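Local coordinates for protein isomaltodextranase (Arthrobacter globiformis, PDB 5AWO) that hydrolyses (1->6)-alpha-D-glucosidic linkages in dextran-like polysaccharides, removing successive isomaltose units from the non-reducing chain ends, at residues A[20-25]-A[513-518]; A[544-549]-A[560-565]; A[91-96]-A[139-144]. All coordinates share one frame; numbering follows the deposited sequence.

Contact 1. Residues A[20-25]-A[513-518]; sequences PPLRLA and DPLVTF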
ATOM      1  N   PRO A  20      19.914 -18.830  -8.907  1.00 28.89           N
ATOM      2  CA  PRO A  20      18.974 -19.109  -7.832  1.00 28.10           C
ATOM      3  C   PRO A  20      17.999 -17.937  -7.611  1.00 26.15           C
ATOM      4  O   PRO A  20      18.268 -16.829  -8.081  1.00 25.89           O
ATOM      5  CB  PRO A  20      19.859 -19.305  -6.605  1.00 29.88           C
ATOM      6  CG  PRO A  20      21.187 -18.730  -6.949  1.00 29.64           C
ATOM      7  CD  PRO A  20      21.242 -18.434  -8.415  1.00 29.75           C
ATOM      8  N   PRO A  21      16.880 -18.194  -6.918  1.00 24.35           N
ATOM      9  CA  PRO A  21      15.952 -17.086  -6.626  1.00 24.34           C
ATOM     10  C   PRO A  21      16.590 -16.028  -5.738  1.00 24.62           C
ATOM     11  O   PRO A  21      17.454 -16.321  -4.915  1.00 25.75           O
ATOM     12  CB  PRO A  21      14.785 -17.789  -5.928  1.00 24.28           C
ATOM     13  CG  PRO A  21      15.381 -19.006  -5.314  1.00 24.79           C
ATOM     14  CD  PRO A  21      16.435 -19.452  -6.292  1.00 25.20           C
ATOM     15  N   LEU A  22      16.161 -14.778  -5.919  1.00 22.65           N
ATOM     16  CA  LEU A  22      16.531 -13.700  -5.007  1.00 22.99           C
ATOM     17  C   LEU A  22      15.872 -13.938  -3.643  1.00 20.39           C
ATOM     18  O   LEU A  22      14.777 -14.496  -3.577  1.00 22.74           O
ATOM     19  CB  LEU A  22      16.021 -12.368  -5.567  1.00 22.46           C
ATOM     20  CG  LEU A  22      16.643 -11.856  -6.862  1.00 24.08           C
ATOM     21  CD1 LEU A  22      16.085 -10.479  -7.173  1.00 25.65           C
ATOM     22  CD2 LEU A  22      18.161 -11.799  -6.780  1.00 24.85           C
ATOM     23  N   ARG A  23      16.557 -13.553  -2.579  1.00 21.88           N
ATOM     24  CA  ARG A  23      16.004 -13.544  -1.235  1.00 21.95           C
ATOM     25  C   ARG A  23      15.133 -12.294  -1.046  1.00 21.55           C
ATOM     26  O   ARG A  23      15.615 -11.170  -1.248  1.00 21.96           O
ATOM     27  CB  ARG A  23      17.116 -13.496  -0.191  1.00 24.30           C
ATOM     28  CG  ARG A  23      17.993 -14.750  -0.146  1.00 26.80           C
ATOM     29  CD  ARG A  23      19.133 -14.542   0.824  1.00 29.79           C
ATOM     30  NE  ARG A  23      20.052 -13.518   0.323  1.00 32.64           N
ATOM     31  CZ  ARG A  23      20.993 -12.911   1.037  1.00 35.84           C
ATOM     32  NH1 ARG A  23      21.170 -13.195   2.325  1.00 38.40           N
ATOM     33  NH2 ARG A  23      21.762 -11.994   0.454  1.00 39.36           N
ATOM     34  N   LEU A  24      13.897 -12.521  -0.630  1.00 20.92           N
ATOM     35  CA  LEU A  24      12.922 -11.429  -0.458  1.00 20.43           C
ATOM     36  C   LEU A  24      12.732 -11.045   0.997  1.00 21.43           C
ATOM     37  O   LEU A  24      12.959 -11.845   1.898  1.00 23.02           O
ATOM     38  CB  LEU A  24      11.587 -11.854  -1.046  1.00 21.40           C
ATOM     39  CG  LEU A  24      11.616 -12.268  -2.537  1.00 22.32           C
ATOM     40  CD1 LEU A  24      10.234 -12.627  -3.040  1.00 23.65           C
ATOM     41  CD2 LEU A  24      12.204 -11.166  -3.386  1.00 22.04           C
ATOM     42  N   ALA A  25      12.286  -9.802   1.208  1.00 20.13           N
ATOM     43  CA  ALA A  25      11.993  -9.277   2.524  1.00 19.98           C
ATOM     44  C   ALA A  25      10.572  -8.683   2.615  1.00 17.95           C
ATOM     45  O   ALA A  25      10.277  -7.951   3.557  1.00 18.55           O
ATOM     46  CB  ALA A  25      13.034  -8.246   2.916  1.00 20.90           C
ATOM     47  N   ASP A 513      18.111  -9.344  -0.897  1.00 23.69           N
ATOM     48  CA  ASP A 513      18.802  -8.941  -2.099  1.00 22.96           C
ATOM     49  C   ASP A 513      18.159  -7.676  -2.675  1.00 21.56           C
ATOM     50  O   ASP A 513      16.947  -7.635  -2.877  1.00 21.79           O
ATOM     51  CB  ASP A 513      18.741 -10.065  -3.119  1.00 22.91           C
ATOM     52  CG  ASP A 513      19.478 -11.314  -2.646  1.00 23.04           C
ATOM     53  OD1 ASP A 513      20.475 -11.149  -1.913  1.00 23.76           O
ATOM     54  OD2 ASP A 513      19.004 -12.422  -2.960  1.00 23.32           O
ATOM     55  N   PRO A 514      18.964  -6.661  -2.981  1.00 20.02           N
ATOM     56  CA  PRO A 514      18.353  -5.459  -3.592  1.00 20.47           C
ATOM     57  C   PRO A 514      17.735  -5.763  -4.939  1.00 21.33           C
ATOM     58  O   PRO A 514      18.268  -6.567  -5.714  1.00 21.27           O
ATOM     59  CB  PRO A 514      19.521  -4.493  -3.748  1.00 21.64           C
ATOM     60  CG  PRO A 514      20.718  -5.135  -3.185  1.00 22.87           C
ATOM     61  CD  PRO A 514      20.428  -6.556  -2.856  1.00 21.65           C
ATOM     62  N   LEU A 515      16.594  -5.139  -5.227  1.00 19.37           N
ATOM     63  CA  LEU A 515      15.881  -5.420  -6.456  1.00 19.01           C
ATOM     64  C   LEU A 515      15.007  -4.245  -6.894  1.00 19.54           C
ATOM     65  O   LEU A 515      14.711  -3.337  -6.102  1.00 19.86           O
ATOM     66  CB  LEU A 515      15.031  -6.703  -6.326  1.00 19.67           C
ATOM     67  CG  LEU A 515      13.934  -6.723  -5.230  1.00 20.31           C
ATOM     68  CD1 LEU A 515      12.640  -5.999  -5.644  1.00 20.66           C
ATOM     69  CD2 LEU A 515      13.611  -8.145  -4.761  1.00 21.53           C
ATOM     70  N   VAL A 516      14.597  -4.324  -8.148  1.00 18.73           N
ATOM     71  CA  VAL A 516      13.627  -3.411  -8.765  1.00 18.79           C
ATOM     72  C   VAL A 516      12.593  -4.241  -9.474  1.00 19.86           C
ATOM     73  O   VAL A 516      12.915  -5.224 -10.160  1.00 19.86           O
ATOM     74  CB  VAL A 516      14.277  -2.449  -9.774  1.00 19.26           C
ATOM     75  CG1 VAL A 516      13.243  -1.520 -10.403  1.00 20.14           C
ATOM     76  CG2 VAL A 516      15.365  -1.641  -9.105  1.00 20.10           C
ATOM     77  N   THR A 517      11.325  -3.878  -9.304  1.00 18.09           N
ATOM     78  CA  THR A 517      10.219  -4.583  -9.933  1.00 17.74           C
ATOM     79  C   THR A 517       9.415  -3.656 -10.826  1.00 18.08           C
ATOM     80  O   THR A 517       9.009  -2.550 -10.409  1.00 18.42           O
ATOM     81  CB  THR A 517       9.284  -5.244  -8.892  1.00 18.07           C
ATOM     82  OG1 THR A 517      10.030  -6.221  -8.139  1.00 18.12           O
ATOM     83  CG2 THR A 517       8.081  -5.886  -9.510  1.00 18.08           C
ATOM     84  N   PHE A 518       9.168  -4.132 -12.038  1.00 18.57           N
ATOM     85  CA  PHE A 518       8.383  -3.446 -13.065  1.00 18.50           C
ATOM     86  C   PHE A 518       7.164  -4.285 -13.382  1.00 19.82           C
ATOM     87  O   PHE A 518       7.250  -5.515 -13.497  1.00 20.81           O
ATOM     88  CB  PHE A 518       9.176  -3.289 -14.374  1.00 18.74           C
ATOM     89  CG  PHE A 518      10.463  -2.543 -14.236  1.00 18.83           C
ATOM     90  CD1 PHE A 518      10.515  -1.166 -14.416  1.00 20.26           C
ATOM     91  CD2 PHE A 518      11.648  -3.229 -13.987  1.00 21.69           C
ATOM     92  CE1 PHE A 518      11.703  -0.476 -14.328  1.00 20.35           C
ATOM     93  CE2 PHE A 518      12.838  -2.546 -13.890  1.00 20.58           C
ATOM     94  CZ  PHE A 518      12.881  -1.171 -14.057  1.00 21.69           C
TER
HETATM   95  O   HOH W   1      14.837  -8.547  -1.540  1.00 22.52           O
HETATM   96  O   HOH W   2      20.957 -14.300  -2.850  1.00 27.73           O

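Contact 2. Residues A[544-549]-A[560-565]; sequences MTVTAE and VHVSFP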
ATOM      1  N   MET A 544      23.209  -9.400 -12.901  1.00 25.92           N
ATOM      2  CA  MET A 544      21.974  -9.305 -12.106  1.00 25.76           C
ATOM      3  C   MET A 544      21.085 -10.476 -12.427  1.00 27.39           C
ATOM      4  O   MET A 544      21.115 -10.998 -13.547  1.00 28.43           O
ATOM      5  CB  MET A 544      21.210  -8.005 -12.425  1.00 25.29           C
ATOM      6  CG  MET A 544      21.989  -6.759 -12.109  1.00 25.27           C
ATOM      7  SD  MET A 544      22.168  -6.390 -10.354  1.00 25.31           S
ATOM      8  CE  MET A 544      23.833  -5.753 -10.225  1.00 28.79           C
ATOM      9  N   THR A 545      20.281 -10.884 -11.450  1.00 25.28           N
ATOM     10  CA  THR A 545      19.303 -11.932 -11.654  1.00 26.14           C
ATOM     11  C   THR A 545      17.984 -11.319 -12.122  1.00 27.28           C
ATOM     12  O   THR A 545      17.494 -10.365 -11.499  1.00 27.64           O
ATOM     13  CB  THR A 545      19.100 -12.735 -10.354  1.00 27.06           C
ATOM     14  OG1 THR A 545      20.358 -13.311  -9.945  1.00 27.66           O
ATOM     15  CG2 THR A 545      18.055 -13.810 -10.543  1.00 27.17           C
ATOM     16  N   VAL A 546      17.431 -11.844 -13.216  1.00 27.66           N
ATOM     17  CA  VAL A 546      16.207 -11.319 -13.834  1.00 28.13           C
ATOM     18  C   VAL A 546      15.160 -12.415 -13.911  1.00 31.60           C
ATOM     19  O   VAL A 546      15.442 -13.525 -14.381  1.00 31.60           O
ATOM     20  CB  VAL A 546      16.447 -10.739 -15.244  1.00 27.60           C
ATOM     21  CG1 VAL A 546      15.134 -10.271 -15.879  1.00 28.41           C
ATOM     22  CG2 VAL A 546      17.452  -9.594 -15.193  1.00 27.24           C
ATOM     23  N   THR A 547      13.956 -12.112 -13.422  1.00 28.15           N
ATOM     24  CA  THR A 547      12.823 -12.997 -13.569  1.00 28.48           C
ATOM     25  C   THR A 547      11.630 -12.282 -14.195  1.00 28.70           C
ATOM     26  O   THR A 547      11.539 -11.039 -14.186  1.00 28.30           O
ATOM     27  CB  THR A 547      12.356 -13.605 -12.227  1.00 28.04           C
ATOM     28  OG1 THR A 547      11.974 -12.566 -11.293  1.00 28.64           O
ATOM     29  CG2 THR A 547      13.423 -14.460 -11.601  1.00 29.30           C
ATOM     30  N   ALA A 548      10.741 -13.088 -14.766  1.00 28.70           N
ATOM     31  CA  ALA A 548       9.367 -12.687 -15.055  1.00 26.61           C
ATOM     32  C   ALA A 548       8.412 -13.660 -14.379  1.00 26.46           C
ATOM     33  O   ALA A 548       8.657 -14.877 -14.350  1.00 25.58           O
ATOM     34  CB  ALA A 548       9.117 -12.624 -16.555  1.00 26.78           C
ATOM     35  N   GLU A 549       7.320 -13.121 -13.804  1.00 22.77           N
ATOM     36  CA  GLU A 549       6.355 -13.882 -13.044  1.00 22.33           C
ATOM     37  C   GLU A 549       4.944 -13.358 -13.299  1.00 20.50           C
ATOM     38  O   GLU A 549       4.763 -12.162 -13.653  1.00 21.81           O
ATOM     39  CB  GLU A 549       6.627 -13.754 -11.536  1.00 22.43           C
ATOM     40  CG  GLU A 549       7.928 -14.400 -11.083  1.00 22.92           C
ATOM     41  CD  GLU A 549       8.227 -14.223  -9.600  1.00 24.91           C
ATOM     42  OE1 GLU A 549       7.492 -13.462  -8.913  1.00 23.19           O
ATOM     43  OE2 GLU A 549       9.196 -14.832  -9.097  1.00 24.70           O
ATOM     44  N   VAL A 560      17.577 -15.947 -14.324  1.00 33.83           N
ATOM     45  CA  VAL A 560      18.832 -16.051 -15.054  1.00 35.52           C
ATOM     46  C   VAL A 560      19.736 -14.878 -14.713  1.00 35.56           C
ATOM     47  O   VAL A 560      19.267 -13.771 -14.430  1.00 31.65           O
ATOM     48  CB  VAL A 560      18.634 -16.126 -16.589  1.00 36.06           C
ATOM     49  CG1 VAL A 560      17.893 -17.400 -16.975  1.00 36.61           C
ATOM     50  CG2 VAL A 560      17.925 -14.887 -17.128  1.00 37.36           C
ATOM     51  N   HIS A 561      21.038 -15.128 -14.739  1.00 34.40           N
ATOM     52  CA  HIS A 561      22.019 -14.070 -14.618  1.00 32.47           C
ATOM     53  C   HIS A 561      22.127 -13.404 -15.969  1.00 34.35           C
ATOM     54  O   HIS A 561      22.426 -14.066 -16.971  1.00 36.36           O
ATOM     55  CB  HIS A 561      23.393 -14.620 -14.219  1.00 32.90           C
ATOM     56  CG  HIS A 561      23.422 -15.287 -12.879  1.00 31.32           C
ATOM     57  ND1 HIS A 561      23.254 -14.595 -11.701  1.00 29.84           N
ATOM     58  CD2 HIS A 561      23.620 -16.581 -12.530  1.00 29.71           C
ATOM     59  CE1 HIS A 561      23.329 -15.434 -10.684  1.00 29.39           C
ATOM     60  NE2 HIS A 561      23.560 -16.647 -11.160  1.00 31.30           N
ATOM     61  N   VAL A 562      21.861 -12.103 -16.004  1.00 32.03           N
ATOM     62  CA  VAL A 562      22.071 -11.277 -17.177  1.00 30.60           C
ATOM     63  C   VAL A 562      23.365 -10.508 -16.944  1.00 30.48           C
ATOM     64  O   VAL A 562      23.617 -10.037 -15.833  1.00 30.93           O
ATOM     65  CB  VAL A 562      20.876 -10.319 -17.401  1.00 30.02           C
ATOM     66  CG1 VAL A 562      21.151  -9.376 -18.561  1.00 31.33           C
ATOM     67  CG2 VAL A 562      19.609 -11.117 -17.641  1.00 30.92           C
ATOM     68  N   SER A 563      24.221 -10.421 -17.962  1.00 30.82           N
ATOM     69  CA  SER A 563      25.542  -9.839 -17.782  1.00 30.19           C
ATOM     70  C   SER A 563      25.591  -8.402 -18.247  1.00 29.34           C
ATOM     71  O   SER A 563      24.931  -8.041 -19.222  1.00 32.54           O
ATOM     72  CB  SER A 563      26.600 -10.680 -18.526  1.00 32.49           C
ATOM     73  OG  SER A 563      26.610 -12.001 -18.020  1.00 35.15           O
ATOM     74  N   PHE A 564      26.390  -7.602 -17.547  1.00 28.55           N
ATOM     75  CA  PHE A 564      26.490  -6.162 -17.736  1.00 29.50           C
ATOM     76  C   PHE A 564      27.971  -5.741 -17.811  1.00 29.03           C
ATOM     77  O   PHE A 564      28.649  -5.677 -16.791  1.00 29.45           O
ATOM     78  CB  PHE A 564      25.789  -5.436 -16.572  1.00 29.82           C
ATOM     79  CG  PHE A 564      24.305  -5.675 -16.516  1.00 29.88           C
ATOM     80  CD1 PHE A 564      23.782  -6.779 -15.858  1.00 29.11           C
ATOM     81  CD2 PHE A 564      23.422  -4.785 -17.115  1.00 30.10           C
ATOM     82  CE1 PHE A 564      22.411  -7.001 -15.806  1.00 29.85           C
ATOM     83  CE2 PHE A 564      22.051  -5.011 -17.067  1.00 28.93           C
ATOM     84  CZ  PHE A 564      21.545  -6.114 -16.415  1.00 30.03           C
ATOM     85  N   PRO A 565      28.478  -5.443 -19.027  1.00 32.30           N
ATOM     86  CA  PRO A 565      29.910  -5.118 -19.195  1.00 32.32           C
ATOM     87  C   PRO A 565      30.398  -3.912 -18.398  1.00 33.37           C
ATOM     88  O   PRO A 565      29.656  -2.929 -18.242  1.00 32.93           O
ATOM     89  CB  PRO A 565      30.037  -4.851 -20.702  1.00 31.88           C
ATOM     90  CG  PRO A 565      28.935  -5.625 -21.328  1.00 31.54           C
ATOM     91  CD  PRO A 565      27.802  -5.641 -20.319  1.00 31.14           C
TER

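Contact 3. Residues A[91-96]-A[139-144]; sequences TGNGYI and SKTVLG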
ATOM      1  N   THR A  91     -17.642 -17.414  19.596  1.00 17.55           N
ATOM      2  CA  THR A  91     -17.785 -18.845  19.345  1.00 17.32           C
ATOM      3  C   THR A  91     -17.186 -19.614  20.513  1.00 17.93           C
ATOM      4  O   THR A  91     -16.558 -19.063  21.442  1.00 17.57           O
ATOM      5  CB  THR A  91     -17.037 -19.269  18.067  1.00 17.24           C
ATOM      6  OG1 THR A  91     -15.621 -19.117  18.266  1.00 17.11           O
ATOM      7  CG2 THR A  91     -17.469 -18.463  16.852  1.00 18.29           C
ATOM      8  N   GLY A  92     -17.323 -20.929  20.422  1.00 18.01           N
ATOM      9  CA  GLY A  92     -16.702 -21.804  21.402  1.00 18.00           C
ATOM     10  C   GLY A  92     -15.191 -21.708  21.443  1.00 18.06           C
ATOM     11  O   GLY A  92     -14.576 -22.187  22.373  1.00 18.98           O
ATOM     12  N   ASN A  93     -14.588 -21.037  20.454  1.00 16.49           N
ATOM     13  CA  ASN A  93     -13.142 -20.853  20.407  1.00 16.64           C
ATOM     14  C   ASN A  93     -12.711 -19.396  20.611  1.00 15.93           C
ATOM     15  O   ASN A  93     -11.573 -19.049  20.362  1.00 15.87           O
ATOM     16  CB  ASN A  93     -12.570 -21.387  19.101  1.00 16.69           C
ATOM     17  CG  ASN A  93     -13.082 -22.788  18.775  1.00 16.05           C
ATOM     18  OD1 ASN A  93     -13.772 -22.988  17.785  1.00 16.82           O
ATOM     19  ND2 ASN A  93     -12.705 -23.761  19.600  1.00 17.77           N
ATOM     20  N   GLY A  94     -13.632 -18.568  21.071  1.00 16.24           N
ATOM     21  CA  GLY A  94     -13.301 -17.190  21.453  1.00 16.87           C
ATOM     22  C   GLY A  94     -13.317 -16.163  20.360  1.00 16.70           C
ATOM     23  O   GLY A  94     -12.790 -15.069  20.570  1.00 18.63           O
ATOM     24  N   TYR A  95     -13.927 -16.464  19.217  1.00 15.93           N
ATOM     25  CA  TYR A  95     -13.923 -15.526  18.094  1.00 15.45           C
ATOM     26  C   TYR A  95     -15.242 -14.806  18.040  1.00 15.48           C
ATOM     27  O   TYR A  95     -16.306 -15.423  18.138  1.00 16.42           O
ATOM     28  CB  TYR A  95     -13.637 -16.229  16.768  1.00 14.97           C
ATOM     29  CG  TYR A  95     -12.334 -17.000  16.740  1.00 15.17           C
ATOM     30  CD1 TYR A  95     -11.187 -16.553  17.415  1.00 14.26           C
ATOM     31  CD2 TYR A  95     -12.242 -18.206  16.052  1.00 15.04           C
ATOM     32  CE1 TYR A  95     -10.001 -17.261  17.370  1.00 14.79           C
ATOM     33  CE2 TYR A  95     -11.053 -18.928  16.011  1.00 14.65           C
ATOM     34  CZ  TYR A  95      -9.927 -18.455  16.676  1.00 14.49           C
ATOM     35  OH  TYR A  95      -8.752 -19.181  16.640  1.00 14.61           O
ATOM     36  N   ILE A  96     -15.200 -13.482  17.857  1.00 15.43           N
ATOM     37  CA  ILE A  96     -16.419 -12.687  17.942  1.00 16.32           C
ATOM     38  C   ILE A  96     -17.416 -13.077  16.863  1.00 15.69           C
ATOM     39  O   ILE A  96     -17.067 -13.227  15.694  1.00 16.69           O
ATOM     40  CB  ILE A  96     -16.169 -11.157  17.896  1.00 16.65           C
ATOM     41  CG1 ILE A  96     -15.279 -10.764  16.708  1.00 16.30           C
ATOM     42  CG2 ILE A  96     -15.586 -10.699  19.200  1.00 16.51           C
ATOM     43  CD1 ILE A  96     -15.439  -9.301  16.330  1.00 16.49           C
ATOM     44  N   SER A 139     -15.407 -22.725  29.500  1.00 22.53           N
ATOM     45  CA  SER A 139     -15.799 -23.686  28.467  1.00 23.76           C
ATOM     46  C   SER A 139     -15.139 -23.401  27.107  1.00 22.86           C
ATOM     47  O   SER A 139     -15.100 -24.277  26.240  1.00 24.54           O
ATOM     48  CB  SER A 139     -17.329 -23.749  28.322  1.00 25.23           C
ATOM     49  OG  SER A 139     -17.890 -22.696  27.534  1.00 25.98           O
ATOM     50  N   LYS A 140     -14.643 -22.175  26.922  1.00 20.24           N
ATOM     51  CA  LYS A 140     -14.071 -21.815  25.641  1.00 19.80           C
ATOM     52  C   LYS A 140     -12.620 -22.238  25.568  1.00 18.30           C
ATOM     53  O   LYS A 140     -11.843 -21.981  26.474  1.00 18.76           O
ATOM     54  CB  LYS A 140     -14.238 -20.323  25.395  1.00 19.43           C
ATOM     55  CG  LYS A 140     -15.701 -19.903  25.419  1.00 20.98           C
ATOM     56  CD  LYS A 140     -15.866 -18.454  25.050  1.00 20.39           C
ATOM     57  CE  LYS A 140     -17.312 -17.971  25.100  1.00 18.45           C
ATOM     58  NZ  LYS A 140     -18.049 -18.261  23.861  1.00 19.45           N
ATOM     59  N   THR A 141     -12.263 -22.853  24.453  1.00 17.21           N
ATOM     60  CA  THR A 141     -10.934 -23.399  24.248  1.00 17.23           C
ATOM     61  C   THR A 141     -10.432 -23.053  22.859  1.00 16.38           C
ATOM     62  O   THR A 141     -11.210 -22.757  21.951  1.00 16.95           O
ATOM     63  CB  THR A 141     -10.912 -24.938  24.429  1.00 17.88           C
ATOM     64  OG1 THR A 141     -11.879 -25.532  23.560  1.00 19.84           O
ATOM     65  CG2 THR A 141     -11.261 -25.313  25.836  1.00 18.55           C
ATOM     66  N   VAL A 142      -9.126 -23.115  22.700  1.00 15.96           N
ATOM     67  CA  VAL A 142      -8.487 -22.741  21.432  1.00 16.22           C
ATOM     68  C   VAL A 142      -8.875 -23.737  20.335  1.00 16.42           C
ATOM     69  O   VAL A 142      -8.883 -24.957  20.569  1.00 16.00           O
ATOM     70  CB  VAL A 142      -6.956 -22.652  21.607  1.00 16.45           C
ATOM     71  CG1 VAL A 142      -6.243 -22.497  20.260  1.00 17.52           C
ATOM     72  CG2 VAL A 142      -6.601 -21.507  22.542  1.00 17.32           C
ATOM     73  N   LEU A 143      -9.178 -23.225  19.136  1.00 16.30           N
ATOM     74  CA  LEU A 143      -9.462 -24.040  17.957  1.00 15.97           C
ATOM     75  C   LEU A 143      -8.346 -25.062  17.735  1.00 16.32           C
ATOM     76  O   LEU A 143      -7.182 -24.707  17.635  1.00 16.20           O
ATOM     77  CB  LEU A 143      -9.534 -23.138  16.732  1.00 16.53           C
ATOM     78  CG  LEU A 143      -9.955 -23.873  15.464  1.00 17.08           C
ATOM     79  CD1 LEU A 143     -11.368 -24.415  15.533  1.00 18.08           C
ATOM     80  CD2 LEU A 143      -9.779 -22.963  14.261  1.00 17.52           C
ATOM     81  N   GLY A 144      -8.733 -26.339  17.701  1.00 16.55           N
ATOM     82  CA  GLY A 144      -7.786 -27.441  17.526  1.00 16.79           C
ATOM     83  C   GLY A 144      -6.902 -27.749  18.727  1.00 17.35           C
ATOM     84  O   GLY A 144      -6.034 -28.634  18.648  1.00 18.74           O
TER
HETATM   85  O   HOH W   3     -14.701 -24.934  23.425  1.00 38.76           O
HETATM   86  O   HOH W   4      -9.283 -20.271  19.188  1.00 15.50           O

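Contact 1. Residues A[20-25]-A[513-518]
The N-terminal loop 20-25 is fastened here to the start of strand 515-522, part of an antiparallel sheet in the carbohydrate-binding module, a beta-sandwich of the CBM35 type. The side chains of Arg23 and Asp513 carry most of the contact and cross at about a right angle. Arg23 leaves the backbone with CG anti to its carbonyl carbon and then bends at chi3 (-67°), which brings the edge of the guanidinium to the carboxylate. The two flat groups do not lie in one plane; they are 55° apart. Even so, Arg23 NH2 forms a salt bridge of 2.8 Å to Asp513 OD1, using the syn lone pair of that oxygen. Arg23 NE adds a weak bond to the same oxygen. The other carboxylate oxygen serves the backbone: Arg23 N donates to Asp513 OD2 at 2.7 Å, nearly straight, from above the carboxylate plane. A backbone bond runs the other way, from Asp513 N to Arg23 O at 3.1 Å. One carboxylate thus grips both the main chain and the side chain of Arg23, and the nearby guanidinium probably favours its ionised form.

Leucines pack beside this polar group. Leu22 crosses Leu515 obliquely and sets CD1 at 4.0 Å from Leu515 CB. Leu24 starts away from the strand, but its tip returns, and its CD2 meets Leu515 CD2 at 3.6 Å. Leu515 holds its CG in the crowded position between N and carbonyl carbon (chi1 60°). A water donates to both Arg23 O and Asp513 O, and a second donates to Asp513 OD2 at 2.7 Å.

Contact 2. Residues A[544-549]-A[560-565]
Beside the His561 ring stands Thr545, whose OG1 lies 3.6 Å from His561 ND1, the two side chains running side by side and pointing the same way. Both polar ends are bound by Asp597, OD2 taking Thr545 OG1 and OD1 taking His561 ND1, so one carboxylate ties the pair together. At the Phe564 ring, CE1 touches Met544 CB at 3.7 Å and comes equally near to Met544 CG. The Met544 and Phe564 side chains cross at about a right angle. The Met544 chain bends at chi2 (-73°) and again at chi3, so its end leads away. Tyr534 meets Phe564 edge-to-face.

The two strands form an antiparallel beta hairpin, 542-549 with 555-564, in the sheet of the carbohydrate-binding module. Met544 with Val562 and Val546 with Val560 are hydrogen-bonded pairs; Thr545 with His561 between them is a non-hydrogen-bonded pair. Val562 N donates to Met544 O at 2.8 Å, nearly along the C=O axis. Val546 N donates to Val560 O at 2.9 Å, in the carbonyl plane. The return bond from Val560 N to Val546 O is longer, 3.2 Å, and its donor sits above the carbonyl plane. Met544, Val546, Val560 and Val562 share one sheet face, opposite Thr545 and His561. On it Val546 CG2 packs against Val562 CG2 at 3.6 Å, each methyl anti to its own carbonyl carbon.

Contact 3. Residues A[91-96]-A[139-144]
Hydrogen bonds do most of the joining between loop 91-96 and segment 139-144, which holds a weakly bonded strand at about 141-142. The contact joins two successive beta-to-alpha loops of the TIM barrel, away from the probable catalytic residues Asp201 and Asp262. Thr141 N donates to Gly92 O at 3.2 Å, nearly along the C=O axis. The Asn93 amide reaches across to the same residue: ND2 bonds Thr141 O at 3.0 Å with the acceptor in the amide plane, although the donor stands above the carbonyl plane. Lys140 runs extended along the loop and bends only at chi4 (-84°), which brings NZ to 3.0 Å from Thr91 O, well above that carbonyl plane. NZ also bonds Thr90 OG1. An alanine in place of Lys140 would remove both amine bonds and would probably loosen the hold on the Thr91 carbonyl.

Within the loop, Thr91 to Gly94 is a type I beta turn, closed by Gly94 N to Thr91 O. Thr91 O thus accepts from Gly94 N as well as from Lys140 NZ. Thr91 OG1 accepts from Asn93 N, an ST turn, and also from Tyr95 N.

Two waters bridge the segments. One donates to Gly92 O and Ser139 O and accepts from Thr141 OG1. The other donates to Asn93 O and, weakly, to Tyr95 OH, and accepts from Leu143 N.

Van der Waals contact is slight and falls on polar atoms: Leu143 CD1 lies 3.6 Å from Asn93 OD1, and Leu143 CB approaches Tyr95 OH, a hydroxyl also bonded to Tyr182 O of helix 179-192.

The join is chiefly polar: the carbonyls of Thr91, Gly92 and Thr141 each accept a direct bond, and the first two are probably kept in place by the turn.

In the fold
Contacts 1 and 2 lie in one region, their centres 11 Å apart, and reach the same antiparallel sheet of the carbohydrate-binding module. They touch directly: Leu22 CD2 packs on Thr545 CB. That sheet also takes in strand 17-18, so the N-terminal chain begins on the module before it enters the parallel barrel. Contact 1 joins residues far apart in sequence, while contact 2 is a local hairpin that follows it. Contact 3 is nested within the span closed by contact 1. It lies among loops of the catalytic barrel region, with its centre about 40 Å from that of contact 1 and 50 Å from that of contact 2. The N-terminal segment thus links binding module and barrel.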